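Local coordinates for proteasome activator protein PA26 (Trypanosoma brucei, PDB 1YAR) that binds the 20S proteasome as a ring-shaped 11S-family activator and probably opens the gate through which substrates enter, at residues Asp20-Thr25 and Ala91-Thr96; Gly54-Ser59 and Glu71-Val76; Gln78-Leu83 and Thr205-Met210; Ser159-Lys164 and Leu186-Gln191. All coordinates share one frame; numbering follows the deposited sequence. Where two conformers were deposited one is given.

Contact 1: Asp20-Thr25 and Ala91-Thr96; sequences DSYTET and AETIRT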
loop_
_atom_site.group_PDB
_atom_site.type_symbol
_atom_site.label_atom_id
_atom_site.label_comp_id
_atom_site.label_asym_id
_atom_site.label_seq_id
_atom_site.Cartn_x
_atom_site.Cartn_y
_atom_site.Cartn_z
ATOM N N ASP O 20 78.832 -25.883 56.771
ATOM C CA ASP O 20 80.034 -26.475 56.171
ATOM C C ASP O 20 80.699 -27.521 57.062
ATOM O O ASP O 20 81.349 -28.426 56.553
ATOM C CB ASP O 20 81.076 -25.390 55.825
ATOM C CG ASP O 20 80.668 -24.532 54.630
ATOM O OD1 ASP O 20 79.668 -24.853 53.951
ATOM O OD2 ASP O 20 81.295 -23.501 54.293
ATOM N N SER O 21 80.522 -27.379 58.376
ATOM C CA SER O 21 81.139 -28.262 59.377
ATOM C C SER O 21 80.343 -29.540 59.655
ATOM O O SER O 21 80.908 -30.537 60.121
ATOM C CB SER O 21 81.383 -27.509 60.686
ATOM O OG SER O 21 80.167 -27.066 61.269
ATOM N N TYR O 22 79.035 -29.487 59.385
ATOM C CA TYR O 22 78.131 -30.628 59.524
ATOM C C TYR O 22 77.270 -30.707 58.278
ATOM O O TYR O 22 76.250 -30.034 58.172
ATOM C CB TYR O 22 77.284 -30.458 60.792
ATOM C CG TYR O 22 78.096 -30.719 62.044
ATOM C CD1 TYR O 22 78.836 -29.704 62.668
ATOM C CD2 TYR O 22 78.147 -31.996 62.583
ATOM C CE1 TYR O 22 79.601 -29.982 63.811
ATOM C CE2 TYR O 22 78.894 -32.272 63.707
ATOM C CZ TYR O 22 79.609 -31.277 64.309
ATOM O OH TYR O 22 80.327 -31.628 65.425
ATOM N N THR O 23 77.723 -31.493 57.309
ATOM C CA THR O 23 77.084 -31.548 56.003
ATOM C C THR O 23 76.308 -32.853 55.861
ATOM O O THR O 23 76.386 -33.731 56.733
ATOM C CB THR O 23 78.137 -31.473 54.854
ATOM O OG1 THR O 23 78.836 -32.708 54.803
ATOM C CG2 THR O 23 79.248 -30.438 55.116
ATOM N N GLU O 24 75.591 -32.988 54.747
ATOM C CA GLU O 24 74.877 -34.224 54.432
ATOM C C GLU O 24 75.819 -35.427 54.445
ATOM O O GLU O 24 75.415 -36.534 54.792
ATOM C CB GLU O 24 74.170 -34.122 53.085
ATOM C CG GLU O 24 73.020 -35.113 52.894
ATOM C CD GLU O 24 73.453 -36.511 52.470
ATOM O OE1 GLU O 24 74.299 -36.657 51.543
ATOM O OE2 GLU O 24 72.911 -37.492 53.043
ATOM N N THR O 25 77.077 -35.203 54.056
ATOM C CA THR O 25 78.068 -36.276 54.062
ATOM C C THR O 25 78.297 -36.830 55.455
ATOM O O THR O 25 78.423 -38.040 55.615
ATOM C CB THR O 25 79.403 -35.814 53.426
ATOM O OG1 THR O 25 79.167 -35.511 52.049
ATOM C CG2 THR O 25 80.387 -36.991 53.358
ATOM N N ALA O 91 74.064 -40.443 66.427
ATOM C CA ALA O 91 72.730 -39.809 66.337
ATOM C C ALA O 91 72.800 -38.279 66.465
ATOM O O ALA O 91 72.083 -37.553 65.772
ATOM C CB ALA O 91 71.812 -40.378 67.392
ATOM N N GLU O 92 73.671 -37.791 67.354
ATOM C CA GLU O 92 73.824 -36.350 67.560
ATOM C C GLU O 92 74.406 -35.644 66.340
ATOM O O GLU O 92 74.076 -34.491 66.081
ATOM C CB GLU O 92 74.661 -36.058 68.805
ATOM C CG GLU O 92 73.982 -36.447 70.118
ATOM C CD GLU O 92 72.887 -35.483 70.549
ATOM O OE1 GLU O 92 72.797 -34.355 70.023
ATOM O OE2 GLU O 92 72.097 -35.857 71.442
ATOM N N THR O 93 75.265 -36.342 65.588
ATOM C CA THR O 93 75.750 -35.835 64.310
ATOM C C THR O 93 74.582 -35.636 63.348
ATOM O O THR O 93 74.473 -34.578 62.723
ATOM C CB THR O 93 76.797 -36.808 63.738
ATOM O OG1 THR O 93 77.929 -36.811 64.621
ATOM C CG2 THR O 93 77.336 -36.330 62.384
ATOM N N ILE O 94 73.709 -36.638 63.226
ATOM C CA ILE O 94 72.554 -36.486 62.326
ATOM C C ILE O 94 71.658 -35.349 62.798
ATOM O O ILE O 94 71.200 -34.543 61.996
ATOM C CB ILE O 94 71.744 -37.774 62.154
ATOM C CG1 ILE O 94 72.643 -38.914 61.658
ATOM C CG2 ILE O 94 70.598 -37.510 61.145
ATOM C CD1 ILE O 94 71.966 -40.292 61.635
ATOM N N ARG O 95 71.424 -35.319 64.105
ATOM C CA ARG O 95 70.605 -34.311 64.739
ATOM C C ARG O 95 71.101 -32.932 64.334
ATOM O O ARG O 95 70.321 -32.092 63.888
ATOM C CB ARG O 95 70.694 -34.500 66.254
ATOM C CG ARG O 95 69.579 -33.912 67.059
ATOM C CD ARG O 95 69.197 -34.794 68.261
ATOM N NE ARG O 95 68.926 -34.010 69.464
ATOM C CZ ARG O 95 67.792 -33.360 69.703
ATOM N NH1 ARG O 95 66.799 -33.400 68.824
ATOM N NH2 ARG O 95 67.644 -32.678 70.831
ATOM N N THR O 96 72.414 -32.724 64.472
ATOM C CA THR O 96 73.059 -31.440 64.186
ATOM C C THR O 96 72.863 -31.044 62.727
ATOM O O THR O 96 72.507 -29.918 62.447
ATOM C CB THR O 96 74.567 -31.518 64.522
ATOM O OG1 THR O 96 74.707 -31.644 65.933
ATOM C CG2 THR O 96 75.272 -30.176 64.208
#
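At the break between helix 11-21 and helix 24-57, Tyr22 turns its ring onto Thr96 of helix 71-99. Thr96 CG2 stands 3.6 Å from Tyr22 CG and 3.8 Å from the ring centroid. The latter vector is only 20° from the ring normal, so the methyl makes a CH-pi contact over the face, displaced toward the rim. Thr93, one turn earlier, comes in near the ring plane instead: its CG2 is 4.4 Å from Tyr22 CD2.

Thr96 is fixed in rotation by its own helix. Its hydroxyl lies beside the backbone N (chi1 -68°), where OG1 donates to Glu92 O at 2.9 Å, and this leaves CG2 turned out to the ring. The carbonyl of Glu92 is thus gripped twice, because Thr96 N also reaches it, from the opposite face of its plane. Thr96 OG1 is further hydrogen-bonded to Thr209 OG1 of a neighbouring subunit, while Arg212 of that subunit packs on both Tyr22 and Thr96, so the tyrosine-threonine pair lies at a subunit border.

Just past the ring the chain enters helix 24-57. Thr23 is its N-cap, although the bond from Thr25 N to Thr23 OG1 is weak (3.1 Å, 129° at the hydrogen). Thr23 N donates in turn to Ser26 OG, as in one half of a capping box. The whole is an N-capped interhelix turn, its aromatic residue packed against a third helix of the all-helical bundle expected of a PA28-type activator.

Contact 2: Gly54-Ser59 and Glu71-Val76; sequences GVIRNS and EQLLGV. Unlike the reference sequence in segment 54-59: Val55 (reference Thr).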
loop_
_atom_site.group_PDB
_atom_site.type_symbol
_atom_site.label_atom_id
_atom_site.label_comp_id
_atom_site.label_asym_id
_atom_site.label_seq_id
_atom_site.Cartn_x
_atom_site.Cartn_y
_atom_site.Cartn_z
ATOM N N GLY O 54 72.528 -68.731 78.667
ATOM C CA GLY O 54 72.501 -70.200 78.653
ATOM C C GLY O 54 73.309 -70.790 79.794
ATOM O O GLY O 54 72.873 -71.740 80.443
ATOM N N VAL O 55 74.476 -70.205 80.044
ATOM C CA VAL O 55 75.367 -70.622 81.128
ATOM C C VAL O 55 74.714 -70.437 82.511
ATOM O O VAL O 55 74.782 -71.327 83.363
ATOM C CB VAL O 55 76.746 -69.898 81.037
ATOM C CG1 VAL O 55 77.659 -70.291 82.196
ATOM C CG2 VAL O 55 77.425 -70.229 79.719
ATOM N N ILE O 56 74.072 -69.290 82.728
ATOM C CA ILE O 56 73.385 -69.036 83.996
ATOM C C ILE O 56 72.196 -69.979 84.186
ATOM O O ILE O 56 72.033 -70.553 85.251
ATOM C CB ILE O 56 72.924 -67.571 84.094
ATOM C CG1 ILE O 56 74.109 -66.622 83.882
ATOM C CG2 ILE O 56 72.250 -67.313 85.441
ATOM C CD1 ILE O 56 73.701 -65.308 83.294
ATOM N N ARG O 57 71.371 -70.129 83.152
ATOM C CA ARG O 57 70.223 -71.037 83.182
ATOM C C ARG O 57 70.611 -72.441 83.670
ATOM O O ARG O 57 69.858 -73.072 84.408
ATOM C CB ARG O 57 69.573 -71.113 81.799
ATOM C CG ARG O 57 68.435 -72.114 81.687
ATOM C CD ARG O 57 67.746 -72.134 80.322
ATOM N NE ARG O 57 67.052 -70.872 80.052
ATOM C CZ ARG O 57 65.792 -70.598 80.409
ATOM N NH1 ARG O 57 65.053 -71.491 81.057
ATOM N NH2 ARG O 57 65.274 -69.415 80.113
ATOM N N ASN O 58 71.795 -72.897 83.261
ATOM C CA ASN O 58 72.319 -74.229 83.605
ATOM C C ASN O 58 73.093 -74.313 84.920
ATOM O O ASN O 58 73.728 -75.338 85.198
ATOM C CB ASN O 58 73.198 -74.754 82.464
ATOM C CG ASN O 58 72.388 -75.410 81.357
ATOM O OD1 ASN O 58 71.200 -75.716 81.533
ATOM N ND2 ASN O 58 73.030 -75.644 80.211
ATOM N N SER O 59 73.026 -73.254 85.725
ATOM C CA SER O 59 73.796 -73.150 86.962
ATOM C C SER O 59 72.923 -73.280 88.198
ATOM O O SER O 59 71.776 -72.817 88.214
ATOM C CB SER O 59 74.525 -71.801 87.024
ATOM O OG SER O 59 75.569 -71.724 86.065
ATOM N N GLU O 71 82.593 -62.102 85.475
ATOM C CA GLU O 71 83.276 -61.290 84.464
ATOM C C GLU O 71 82.628 -61.385 83.086
ATOM O O GLU O 71 82.645 -60.415 82.325
ATOM C CB GLU O 71 84.745 -61.719 84.323
ATOM C CG GLU O 71 85.655 -61.368 85.487
ATOM C CD GLU O 71 87.000 -62.096 85.404
ATOM O OE1 GLU O 71 87.894 -61.638 84.637
ATOM O OE2 GLU O 71 87.163 -63.137 86.101
ATOM N N GLN O 72 82.104 -62.561 82.747
ATOM C CA GLN O 72 81.451 -62.758 81.461
ATOM C C GLN O 72 80.243 -61.811 81.307
ATOM O O GLN O 72 80.030 -61.239 80.239
ATOM C CB GLN O 72 81.009 -64.210 81.286
ATOM C CG GLN O 72 80.494 -64.524 79.873
ATOM C CD GLN O 72 79.859 -65.899 79.733
ATOM O OE1 GLN O 72 79.673 -66.611 80.721
ATOM N NE2 GLN O 72 79.522 -66.275 78.502
ATOM N N LEU O 73 79.472 -61.645 82.376
ATOM C CA LEU O 73 78.274 -60.798 82.311
ATOM C C LEU O 73 78.673 -59.328 82.280
ATOM O O LEU O 73 78.111 -58.541 81.517
ATOM C CB LEU O 73 77.322 -61.061 83.482
ATOM C CG LEU O 73 76.872 -62.452 83.940
ATOM C CD1 LEU O 73 75.521 -62.285 84.608
ATOM C CD2 LEU O 73 76.792 -63.505 82.860
ATOM N N LEU O 74 79.650 -58.970 83.111
ATOM C CA LEU O 74 80.263 -57.640 83.068
ATOM C C LEU O 74 80.748 -57.290 81.650
ATOM O O LEU O 74 80.488 -56.189 81.163
ATOM C CB LEU O 74 81.430 -57.515 84.073
ATOM C CG LEU O 74 81.193 -57.916 85.533
ATOM C CD1 LEU O 74 82.504 -57.965 86.328
ATOM C CD2 LEU O 74 80.172 -56.983 86.198
ATOM N N GLY O 75 81.425 -58.233 80.985
ATOM C CA GLY O 75 81.914 -58.014 79.617
ATOM C C GLY O 75 80.793 -57.738 78.620
ATOM O O GLY O 75 80.895 -56.817 77.798
ATOM N N VAL O 76 79.719 -58.521 78.701
ATOM C CA VAL O 76 78.562 -58.327 77.816
ATOM C C VAL O 76 77.945 -56.932 78.039
ATOM O O VAL O 76 77.715 -56.191 77.081
ATOM C CB VAL O 76 77.495 -59.461 77.961
ATOM C CG1 VAL O 76 76.185 -59.103 77.208
ATOM C CG2 VAL O 76 78.046 -60.810 77.440
#
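Ile56 and Leu73 meet tip to tip where helix 24-57 ends and helix 71-99 begins, at one end of the helical bundle of this PA28-family subunit. Ile56 CD1 butts against the forked end of the leucine, 3.6 Å from Leu73 CD2 and 3.8 Å from Leu73 CD1. With CG1 anti to the carbonyl carbon (chi1 -55°), the isoleucine sends its longer branch across, although its CB does not face the other helix. The CA atoms of Ile56 and Leu73 are 9.7 Å apart, a separation spanned by the two side chains together.

Beside this apolar pair the contact thins toward the surface. Val55 CG2, in a position where the reference sequence has threonine, is 4.4 Å from Gln72 OE1, and no hydrogen bond joins the segments. In the next shell, Asp193 and Met197 of helix 183-226 touch both Ile56 and Leu73. Tyr154 of helix 150-166 and Ala52 also pack on Leu73, so three helices besides its own surround that leucine.

Just past the end of helix 24-57, Ser59 folds back, its OG donating to Val55 O at 2.8 Å, tilted 31° from the plane of that carbonyl.

Contact 3: Gln78-Leu83 and Thr205-Met210; sequences QRYQDL and THLSTM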
loop_
_atom_site.group_PDB
_atom_site.type_symbol
_atom_site.label_atom_id
_atom_site.label_comp_id
_atom_site.label_asym_id
_atom_site.label_seq_id
_atom_site.Cartn_x
_atom_site.Cartn_y
_atom_site.Cartn_z
ATOM N N GLN O 78 79.296 -54.252 79.392
ATOM C CA GLN O 78 80.246 -53.224 78.985
ATOM C C GLN O 78 80.225 -53.024 77.478
ATOM O O GLN O 78 80.285 -51.894 76.991
ATOM C CB GLN O 78 81.678 -53.586 79.428
ATOM C CG GLN O 78 82.722 -52.561 79.000
ATOM C CD GLN O 78 82.636 -51.276 79.802
ATOM O OE1 GLN O 78 83.158 -51.206 80.921
ATOM N NE2 GLN O 78 81.987 -50.249 79.235
ATOM N N ARG O 79 80.139 -54.125 76.749
ATOM C CA ARG O 79 80.128 -54.100 75.292
ATOM C C ARG O 79 78.859 -53.401 74.781
ATOM O O ARG O 79 78.902 -52.650 73.801
ATOM C CB ARG O 79 80.163 -55.526 74.784
ATOM C CG ARG O 79 80.456 -55.675 73.314
ATOM C CD ARG O 79 80.804 -57.094 72.917
ATOM N NE ARG O 79 80.774 -57.233 71.463
ATOM C CZ ARG O 79 80.730 -58.396 70.834
ATOM N NH1 ARG O 79 80.720 -59.530 71.531
ATOM N NH2 ARG O 79 80.705 -58.422 69.512
ATOM N N TYR O 80 77.734 -53.668 75.449
ATOM C CA TYR O 80 76.467 -53.006 75.107
ATOM C C TYR O 80 76.561 -51.507 75.367
ATOM O O TYR O 80 76.216 -50.700 74.489
ATOM C CB TYR O 80 75.271 -53.655 75.823
ATOM C CG TYR O 80 73.944 -53.092 75.329
ATOM C CD1 TYR O 80 73.572 -53.234 73.995
ATOM C CD2 TYR O 80 73.100 -52.375 76.182
ATOM C CE1 TYR O 80 72.370 -52.709 73.518
ATOM C CE2 TYR O 80 71.890 -51.840 75.708
ATOM C CZ TYR O 80 71.551 -52.020 74.372
ATOM O OH TYR O 80 70.384 -51.498 73.870
ATOM N N GLN O 81 77.070 -51.129 76.547
ATOM C CA GLN O 81 77.265 -49.723 76.885
ATOM C C GLN O 81 78.154 -48.987 75.872
ATOM O O GLN O 81 77.818 -47.877 75.442
ATOM C CB GLN O 81 77.782 -49.568 78.321
ATOM C CG GLN O 81 77.859 -48.118 78.792
ATOM C CD GLN O 81 78.055 -47.996 80.294
ATOM O OE1 GLN O 81 78.587 -47.006 80.757
ATOM N NE2 GLN O 81 77.619 -49.007 81.055
ATOM N N ASP O 82 79.272 -49.605 75.465
ATOM C CA ASP O 82 80.141 -48.985 74.453
ATOM C C ASP O 82 79.391 -48.775 73.140
ATOM O O ASP O 82 79.500 -47.717 72.514
ATOM C CB ASP O 82 81.413 -49.823 74.208
ATOM C CG ASP O 82 82.335 -49.872 75.427
ATOM O OD1 ASP O 82 82.244 -48.978 76.314
ATOM O OD2 ASP O 82 83.179 -50.788 75.586
ATOM N N LEU O 83 78.643 -49.789 72.717
ATOM C CA LEU O 83 77.846 -49.669 71.511
ATOM C C LEU O 83 76.834 -48.503 71.635
ATOM O O LEU O 83 76.703 -47.680 70.718
ATOM C CB LEU O 83 77.145 -51.001 71.209
ATOM C CG LEU O 83 76.291 -51.212 69.948
ATOM C CD1 LEU O 83 74.961 -50.468 70.088
ATOM C CD2 LEU O 83 77.012 -50.801 68.672
ATOM N N THR O 205 67.761 -56.460 70.138
ATOM C CA THR O 205 66.706 -56.675 69.145
ATOM C C THR O 205 65.932 -55.372 68.885
ATOM O O THR O 205 65.777 -54.952 67.736
ATOM C CB THR O 205 65.769 -57.806 69.625
ATOM O OG1 THR O 205 66.461 -59.061 69.564
ATOM C CG2 THR O 205 64.632 -58.013 68.673
ATOM N N HIS O 206 65.486 -54.739 69.969
ATOM C CA HIS O 206 64.670 -53.515 69.951
ATOM C C HIS O 206 65.471 -52.357 69.351
ATOM O O HIS O 206 64.951 -51.557 68.569
ATOM C CB HIS O 206 64.291 -53.159 71.387
ATOM C CG HIS O 206 63.230 -52.106 71.511
ATOM N ND1 HIS O 206 61.952 -52.274 71.020
ATOM C CD2 HIS O 206 63.237 -50.900 72.134
ATOM C CE1 HIS O 206 61.226 -51.202 71.305
ATOM N NE2 HIS O 206 61.980 -50.352 71.978
ATOM N N LEU O 207 66.744 -52.283 69.727
ATOM C CA LEU O 207 67.661 -51.300 69.147
ATOM C C LEU O 207 67.849 -51.493 67.629
ATOM O O LEU O 207 67.858 -50.502 66.869
ATOM C CB LEU O 207 69.023 -51.317 69.877
ATOM C CG LEU O 207 70.060 -50.276 69.388
ATOM C CD1 LEU O 207 69.512 -48.819 69.417
ATOM C CD2 LEU O 207 71.345 -50.369 70.219
ATOM N N SER O 208 68.009 -52.745 67.193
ATOM C CA SER O 208 68.197 -53.036 65.772
ATOM C C SER O 208 66.977 -52.592 64.952
ATOM O O SER O 208 67.122 -52.071 63.844
ATOM C CB SER O 208 68.519 -54.514 65.530
ATOM O OG SER O 208 67.386 -55.346 65.728
ATOM N N THR O 209 65.782 -52.785 65.510
ATOM C CA THR O 209 64.545 -52.305 64.861
ATOM C C THR O 209 64.561 -50.780 64.683
ATOM O O THR O 209 64.264 -50.292 63.589
ATOM C CB THR O 209 63.323 -52.725 65.681
ATOM O OG1 THR O 209 63.291 -54.151 65.744
ATOM C CG2 THR O 209 62.025 -52.326 64.950
ATOM N N MET O 210 64.903 -50.050 65.744
ATOM C CA MET O 210 64.977 -48.587 65.679
ATOM C C MET O 210 66.028 -48.126 64.683
ATOM O O MET O 210 65.743 -47.330 63.793
ATOM C CB MET O 210 65.260 -47.980 67.048
ATOM C CG MET O 210 64.007 -47.717 67.861
ATOM S SD MET O 210 62.958 -46.288 67.424
ATOM C CE MET O 210 63.276 -45.923 65.691
#
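The phenol end of Tyr80 approaches Leu207 obliquely, with the same methyl near both hydroxyl and ring: Leu207 CD2 is 3.9 Å from Tyr80 OH and 4.2 Å from Tyr80 CE1. The methyl can offer the hydroxyl only van der Waals contact. Leu83 supplies the second partner, one turn further along helix 71-99. Its CD1 meets Leu207 CD2 tip to tip at 3.6 Å.

Leu207 CD2 is therefore the point on which both side chains of helix 71-99 converge, and Leu207 accounts for 56 Å² of the 102 Å² buried in all. The backbones stay well apart, with the Leu83 and Leu207 CA atoms separated by 10.6 Å. Extended side chains cover this span: Leu83 and Leu207 both place CG opposite the backbone N (chi1 -176° and -178°), which helps their branched ends to meet across the gap. All three touching residues are buried, and the centre of the contact lies about 6 Å from the centre of the chain.

Other faces of the same helices serve the ring of subunits. His206 ND1 and Thr209 OG1 bond to the carboxylate of Glu92 in one neighbouring subunit, and Asp82 forms a salt bridge with Arg57 of another. Within the chain, Leu83 also packs on Ile42 and Ile45 of helix 24-57, and Leu207 on Leu126 and Thr130 of helix 111-130. The contact thus joins helices 71-99 and 183-226 in the interior of a four-helix bundle, Leu83 touching helix 24-57 and Leu207 touching helix 111-130.

Contact 4: Ser159-Lys164 and Leu186-Gln191; sequences STVEDK and LLELRQ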
loop_
_atom_site.group_PDB
_atom_site.type_symbol
_atom_site.label_atom_id
_atom_site.label_comp_id
_atom_site.label_asym_id
_atom_site.label_seq_id
_atom_site.Cartn_x
_atom_site.Cartn_y
_atom_site.Cartn_z
ATOM N N SER O 159 74.692 -55.959 94.069
ATOM C CA SER O 159 75.359 -55.569 95.318
ATOM C C SER O 159 74.429 -55.520 96.538
ATOM O O SER O 159 74.866 -55.798 97.659
ATOM C CB SER O 159 76.100 -54.239 95.145
ATOM O OG SER O 159 75.197 -53.152 95.078
ATOM N N THR O 160 73.159 -55.168 96.313
ATOM C CA THR O 160 72.124 -55.216 97.347
ATOM C C THR O 160 71.893 -56.652 97.821
ATOM O O THR O 160 71.889 -56.921 99.021
ATOM C CB THR O 160 70.794 -54.616 96.816
ATOM O OG1 THR O 160 71.018 -53.274 96.394
ATOM C CG2 THR O 160 69.756 -54.475 97.938
ATOM N N VAL O 161 71.740 -57.567 96.867
ATOM C CA VAL O 161 71.526 -58.975 97.163
ATOM C C VAL O 161 72.787 -59.622 97.763
ATOM O O VAL O 161 72.696 -60.380 98.726
ATOM C CB VAL O 161 70.965 -59.731 95.925
ATOM C CG1 VAL O 161 70.897 -61.246 96.149
ATOM C CG2 VAL O 161 69.578 -59.180 95.572
ATOM N N GLU O 162 73.955 -59.304 97.208
ATOM C CA GLU O 162 75.217 -59.810 97.763
ATOM C C GLU O 162 75.343 -59.485 99.250
ATOM O O GLU O 162 75.612 -60.380 100.063
ATOM C CB GLU O 162 76.411 -59.278 96.974
ATOM C CG GLU O 162 76.570 -59.919 95.601
ATOM C CD GLU O 162 77.508 -59.144 94.689
ATOM O OE1 GLU O 162 78.141 -58.178 95.167
ATOM O OE2 GLU O 162 77.612 -59.496 93.490
ATOM N N ASP O 163 75.115 -58.218 99.601
ATOM C CA ASP O 163 75.233 -57.746 100.988
ATOM C C ASP O 163 74.311 -58.498 101.932
ATOM O O ASP O 163 74.710 -58.825 103.056
ATOM C CB ASP O 163 74.926 -56.248 101.099
ATOM C CG ASP O 163 76.170 -55.389 101.108
ATOM O OD1 ASP O 163 77.281 -55.947 101.280
ATOM O OD2 ASP O 163 76.131 -54.135 100.954
ATOM N N LYS O 164 73.086 -58.767 101.480
ATOM C CA LYS O 164 72.126 -59.488 102.300
ATOM C C LYS O 164 72.525 -60.943 102.475
ATOM O O LYS O 164 72.360 -61.512 103.559
ATOM C CB LYS O 164 70.723 -59.401 101.715
ATOM C CG LYS O 164 70.029 -58.077 101.949
ATOM C CD LYS O 164 68.580 -58.174 101.525
ATOM C CE LYS O 164 68.145 -56.959 100.736
ATOM N NZ LYS O 164 66.892 -57.306 99.977
ATOM N N LEU O 186 68.521 -66.125 97.440
ATOM C CA LEU O 186 69.575 -66.819 96.721
ATOM C C LEU O 186 69.210 -67.022 95.257
ATOM O O LEU O 186 70.015 -66.771 94.360
ATOM C CB LEU O 186 69.854 -68.172 97.394
ATOM C CG LEU O 186 71.037 -68.975 96.867
ATOM C CD1 LEU O 186 72.338 -68.177 96.874
ATOM C CD2 LEU O 186 71.183 -70.270 97.671
ATOM N N LEU O 187 67.984 -67.463 95.011
ATOM C CA LEU O 187 67.516 -67.620 93.633
ATOM C C LEU O 187 67.398 -66.259 92.926
ATOM O O LEU O 187 67.572 -66.173 91.717
ATOM C CB LEU O 187 66.183 -68.350 93.606
ATOM C CG LEU O 187 66.226 -69.849 93.949
ATOM C CD1 LEU O 187 64.849 -70.385 94.085
ATOM C CD2 LEU O 187 67.026 -70.649 92.889
ATOM N N GLU O 188 67.096 -65.202 93.682
ATOM C CA GLU O 188 67.049 -63.862 93.079
ATOM C C GLU O 188 68.425 -63.410 92.540
ATOM O O GLU O 188 68.501 -62.682 91.536
ATOM C CB GLU O 188 66.465 -62.827 94.042
ATOM C CG GLU O 188 66.144 -61.514 93.348
ATOM C CD GLU O 188 65.749 -60.412 94.301
ATOM O OE1 GLU O 188 65.698 -59.251 93.838
ATOM O OE2 GLU O 188 65.493 -60.699 95.492
ATOM N N LEU O 189 69.510 -63.872 93.178
ATOM C CA LEU O 189 70.865 -63.554 92.726
ATOM C C LEU O 189 71.109 -64.121 91.345
ATOM O O LEU O 189 71.625 -63.428 90.453
ATOM C CB LEU O 189 71.919 -64.105 93.698
ATOM C CG LEU O 189 73.390 -63.770 93.424
ATOM C CD1 LEU O 189 73.646 -62.290 93.660
ATOM C CD2 LEU O 189 74.323 -64.667 94.294
ATOM N N ARG O 190 70.722 -65.384 91.172
ATOM C CA ARG O 190 70.791 -66.042 89.881
ATOM C C ARG O 190 69.870 -65.335 88.885
ATOM O O ARG O 190 70.211 -65.229 87.709
ATOM C CB ARG O 190 70.392 -67.509 90.030
ATOM C CG ARG O 190 70.450 -68.317 88.783
ATOM C CD ARG O 190 70.199 -69.778 89.043
ATOM N NE ARG O 190 69.944 -70.512 87.814
ATOM C CZ ARG O 190 68.743 -70.654 87.273
ATOM N NH1 ARG O 190 67.677 -70.113 87.859
ATOM N NH2 ARG O 190 68.599 -71.346 86.149
ATOM N N GLN O 191 68.709 -64.870 89.366
ATOM C CA GLN O 191 67.705 -64.280 88.477
ATOM C C GLN O 191 68.174 -62.928 87.959
ATOM O O GLN O 191 67.887 -62.563 86.807
ATOM C CB GLN O 191 66.329 -64.151 89.138
ATOM C CG GLN O 191 65.168 -64.127 88.081
ATOM C CD GLN O 191 65.191 -65.337 87.142
ATOM O OE1 GLN O 191 65.248 -66.484 87.603
ATOM N NE2 GLN O 191 65.135 -65.088 85.839
#
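Val161 and Leu189 bury 73 and 53 Å² of the 180 Å² in this antiparallel helix pair, and their side chains pass at a slant. Val161 CG1 is 3.9 Å from both Leu189 CD1 and Leu189 CB, so the valine branch lies against the base and one tip of the leucine. This branch is anti to the backbone N (chi1 173°), while the other, CG2, turns to Glu188 and comes 4.2 Å from its carboxylate carbon CD. The CA atoms of Val161 and Leu189 are only 6.4 Å apart. The axes of the short segments 159-164 and 186-191 approach to 9.8 Å, with their N-to-C directions at 153°.

Glu188, the third contributor, thus offers its chain end to an apolar neighbour but keeps its charge for another: OE1 forms a salt bridge with Arg152 of a neighbouring subunit. Lys164 NZ is 5.8 Å from Glu188 OE2, too far for a salt bridge, though the opposite charges may attract weakly. On the other flank Glu162 also splits its roles. Its CG lies 4.2 Å from Leu189 CD1, and its carboxylate bonds to Ser182 and Ser184 of a second neighbouring subunit and to Arg158 of its own chain.

Leu185 and Ile192 of helix 183-226 extend the packing round Val161, and Leu165 adds to that round Leu189. The chemistry implies a division of labour: apolar contact joins the two helices within the subunit, whereas the buried glutamates have their carboxylates met by polar partners in two neighbouring subunits, Glu162 with Arg158 of its own chain besides.

In the fold
Contacts 1, 2 and 3 all use helix 71-99: contact 2 near its start, contact 3 further along and contact 1 toward its far end, with the centres of 1 and 2 about 39 Å apart. Contact 3 is the core one, leucines and a tyrosine with no charged group touching; contact 4 is also buried, about 28 Å from the chain's centre, and adds glutamates whose carboxylates bond to other subunits. Contacts 1 and 2 are partly buried, the first a methyl over an aromatic face, the second an aliphatic pair with a polar fringe. Helix 183-226 links contacts 3 and 4. Contacts 2 and 4 touch directly through Arg190 NH2, 2.8 Å from Arg57 O, a probable hydrogen bond.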